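Local coordinates for AvrPib protein (Magnaporthe oryzae, PDB 5Z1V) that is a MAX-fold effector of the rice blast fungus with avirulence function, which depends on a positively charged surface patch and a stabilized hydrophobic core, at residues Y43-V48 against S55-K60. Numbering follows the deposited sequence.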
ATOM      1  N   TYR A  43     -12.880   2.764   0.267  1.00 12.16           N
ATOM      2  CA  TYR A  43     -11.687   3.570   0.105  1.00 13.05           C
ATOM      3  C   TYR A  43     -10.716   3.364   1.262  1.00 13.23           C
ATOM      4  O   TYR A  43     -11.117   3.244   2.425  1.00 13.90           O
ATOM      5  CB  TYR A  43     -12.046   5.049  -0.016  1.00 11.52           C
ATOM      6  CG  TYR A  43     -12.718   5.391  -1.322  1.00 16.38           C
ATOM      7  CD1 TYR A  43     -11.969   5.634  -2.469  1.00 21.96           C
ATOM      8  CD2 TYR A  43     -14.097   5.447  -1.413  1.00 22.48           C
ATOM      9  CE1 TYR A  43     -12.585   5.941  -3.676  1.00 23.15           C
ATOM     10  CE2 TYR A  43     -14.718   5.762  -2.607  1.00 24.35           C
ATOM     11  CZ  TYR A  43     -13.962   6.002  -3.727  1.00 25.19           C
ATOM     12  OH  TYR A  43     -14.602   6.309  -4.907  1.00 29.05           O
ATOM     13  N   PHE A  44      -9.431   3.352   0.920  1.00 11.83           N
ATOM     14  CA  PHE A  44      -8.326   3.145   1.842  1.00 11.94           C
ATOM     15  C   PHE A  44      -7.195   4.097   1.505  1.00  9.49           C
ATOM     16  O   PHE A  44      -6.926   4.355   0.334  1.00 12.97           O
ATOM     17  CB  PHE A  44      -7.799   1.718   1.753  1.00  9.54           C
ATOM     18  CG  PHE A  44      -8.806   0.699   2.125  1.00 10.18           C
ATOM     19  CD1 PHE A  44      -9.644   0.157   1.168  1.00 12.65           C
ATOM     20  CD2 PHE A  44      -8.921   0.285   3.442  1.00 13.70           C
ATOM     21  CE1 PHE A  44     -10.585  -0.790   1.510  1.00 11.04           C
ATOM     22  CE2 PHE A  44      -9.859  -0.669   3.795  1.00 15.80           C
ATOM     23  CZ  PHE A  44     -10.697  -1.207   2.825  1.00 13.13           C
ATOM     24  N   THR A  45      -6.535   4.615   2.521  1.00  8.13           N
ATOM     25  CA  THR A  45      -5.277   5.338   2.339  1.00  9.46           C
ATOM     26  C   THR A  45      -4.134   4.361   2.576  1.00  8.89           C
ATOM     27  O   THR A  45      -4.100   3.700   3.613  1.00 12.12           O
ATOM     28  CB  THR A  45      -5.148   6.517   3.308  1.00 13.84           C
ATOM     29  OG1 THR A  45      -6.295   7.373   3.199  1.00 14.95           O
ATOM     30  CG2 THR A  45      -3.895   7.324   2.995  1.00 13.62           C
ATOM     31  N   VAL A  46      -3.219   4.249   1.610  1.00  9.52           N
ATOM     32  CA  VAL A  46      -1.996   3.465   1.755  1.00  9.96           C
ATOM     33  C   VAL A  46      -0.823   4.431   1.829  1.00 10.91           C
ATOM     34  O   VAL A  46      -0.640   5.261   0.932  1.00 11.09           O
ATOM     35  CB  VAL A  46      -1.798   2.477   0.588  1.00 10.80           C
ATOM     36  CG1 VAL A  46      -0.433   1.761   0.738  1.00 13.32           C
ATOM     37  CG2 VAL A  46      -2.952   1.475   0.542  1.00 11.61           C
ATOM     38  N   SER A  47      -0.024   4.317   2.879  1.00 11.99           N
ATOM     39  CA  SER A  47       1.116   5.201   3.085  1.00 10.83           C
ATOM     40  C   SER A  47       2.394   4.382   3.088  1.00 12.25           C
ATOM     41  O   SER A  47       2.411   3.265   3.601  1.00 11.18           O
ATOM     42  CB  SER A  47       0.990   5.955   4.423  1.00 13.27           C
ATOM     43  OG  SER A  47      -0.256   6.619   4.512  1.00 21.23           O
ATOM     44  N   VAL A  48       3.460   4.915   2.501  1.00 10.84           N
ATOM     45  CA  VAL A  48       4.785   4.307   2.590  1.00 11.79           C
ATOM     46  C   VAL A  48       5.697   5.291   3.306  1.00 10.83           C
ATOM     47  O   VAL A  48       5.802   6.461   2.903  1.00 12.53           O
ATOM     48  CB  VAL A  48       5.358   3.939   1.213  1.00 10.55           C
ATOM     49  CG1 VAL A  48       6.722   3.288   1.384  1.00  9.78           C
ATOM     50  CG2 VAL A  48       4.398   2.991   0.478  1.00 11.53           C
ATOM     51  N   SER A  55       1.680   1.242   5.429  1.00 10.15           N
ATOM     52  CA  SER A  55       0.550   1.165   6.343  1.00 10.85           C
ATOM     53  C   SER A  55      -0.727   1.394   5.543  1.00 11.43           C
ATOM     54  O   SER A  55      -0.701   1.916   4.424  1.00 11.69           O
ATOM     55  CB  SER A  55       0.694   2.176   7.481  1.00 14.31           C
ATOM     56  OG  SER A  55       0.878   3.476   6.958  1.00 17.24           O
ATOM     57  N   ILE A  56      -1.855   0.971   6.104  1.00  9.34           N
ATOM     58  CA  ILE A  56      -3.129   1.156   5.431  1.00  9.26           C
ATOM     59  C   ILE A  56      -4.150   1.544   6.488  1.00 11.89           C
ATOM     60  O   ILE A  56      -4.062   1.132   7.649  1.00 12.31           O
ATOM     61  CB  ILE A  56      -3.547  -0.105   4.618  1.00 10.40           C
ATOM     62  CG1 ILE A  56      -4.776   0.161   3.745  1.00  8.40           C
ATOM     63  CG2 ILE A  56      -3.763  -1.319   5.526  1.00 11.12           C
ATOM     64  CD1 ILE A  56      -5.077  -1.002   2.742  1.00 11.75           C
ATOM     65  N   SER A  57      -5.073   2.410   6.095  1.00  7.99           N
ATOM     66  CA  SER A  57      -6.229   2.729   6.914  1.00 10.65           C
ATOM     67  C   SER A  57      -7.188   1.541   6.986  1.00 12.43           C
ATOM     68  O   SER A  57      -7.042   0.535   6.289  1.00 13.52           O
ATOM     69  CB  SER A  57      -6.941   3.949   6.343  1.00 12.35           C
ATOM     70  OG  SER A  57      -7.421   3.678   5.026  1.00 11.31           O
ATOM     71  N   GLY A  58      -8.203   1.673   7.841  1.00 13.76           N
ATOM     72  CA  GLY A  58      -9.215   0.641   7.967  1.00 10.46           C
ATOM     73  C   GLY A  58      -8.737  -0.574   8.740  1.00 14.63           C
ATOM     74  O   GLY A  58      -7.636  -0.621   9.294  1.00 16.34           O
ATOM     75  N   SER A  59      -9.604  -1.586   8.782  1.00 11.42           N
ATOM     76  CA  SER A  59      -9.293  -2.815   9.496  1.00 14.81           C
ATOM     77  C   SER A  59      -9.443  -4.082   8.662  1.00 15.48           C
ATOM     78  O   SER A  59      -9.049  -5.152   9.135  1.00 17.21           O
ATOM     79  CB  SER A  59     -10.167  -2.930  10.757  1.00 20.11           C
ATOM     80  OG  SER A  59     -11.545  -2.914  10.438  1.00 18.75           O
ATOM     81  N   LYS A  60      -9.969  -3.995   7.438  1.00 14.96           N
ATOM     82  CA  LYS A  60     -10.195  -5.189   6.627  1.00 10.34           C
ATOM     83  C   LYS A  60      -8.891  -5.810   6.152  1.00 13.25           C
ATOM     84  O   LYS A  60      -8.828  -7.033   5.965  1.00 14.03           O
ATOM     85  CB  LYS A  60     -11.034  -4.837   5.402  1.00 16.32           C
ATOM     86  CG  LYS A  60     -11.970  -5.930   4.926  1.00 24.85           C
ATOM     87  CD  LYS A  60     -12.640  -5.534   3.614  1.00 21.83           C
ATOM     88  CE  LYS A  60     -13.097  -4.072   3.587  1.00 28.08           C
ATOM     89  NZ  LYS A  60     -13.812  -3.565   4.786  1.00 37.69           N
TER
HETATM   90  O   HOH W   1      -9.973   2.905   5.197  1.00 14.89           O
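Thr45 and Ser57 meet where the antiparallel pairing of strands 42-48 and 54-56 runs out. Ser57 N gives a hydrogen bond to Thr45 O (3.0 Å). The return bond does not go to the Ser57 carbonyl. Thr45 N instead donates to Ser57 OG at 2.8 Å, and a side-chain hydroxyl takes the place of a backbone acceptor. Chi1 of 62° turns this OG toward the neighbouring strand, within reach of that N-H. A water extends the link, bridging Ser57 OG and Tyr43 O.

Further along, Ser47 and Ser55 form a regular hydrogen-bonded pair through their backbones. Ser47 N to Ser55 O measures 2.9 Å, and Ser55 N to Ser47 O 2.8 Å. Between these pairs, Val46 and Ile56 are a non-hydrogen-bonded pair. Their side chains cross obliquely on one sheet face, Val46 CG2 lying 3.9 Å from Ile56 CG1. Phe44 CB touches that same CG1 carbon.

The Phe44 ring reaches past the end of strand 54-56. Ser57 O approaches its edge near the ring plane, 3.4 Å from CD2. Lys60 CE also comes to the edge, 3.8 Å from CZ, and the two side chains cross at about a right angle. The CE methylene is the Lys60 atom nearest the ring.

Outside the pair, Tyr61 meets the Phe44 ring, and Val15 and Val29 of the other sheet pack on Val46. On the opposite face, Thr45 OG1 is hydrogen-bonded to Glu36 OE2, and Ser47 OG to Ser34 OG.

The paired strands therefore turn one apolar face, with Phe44, Val46 and Ile56, to the core between the two sheets of the MAX fold, and a hydroxyl-bearing face the other way. Because Ser57 keeps one backbone bond and its OG serves as acceptor, the two-bond link lasts one residue beyond strand 54-56.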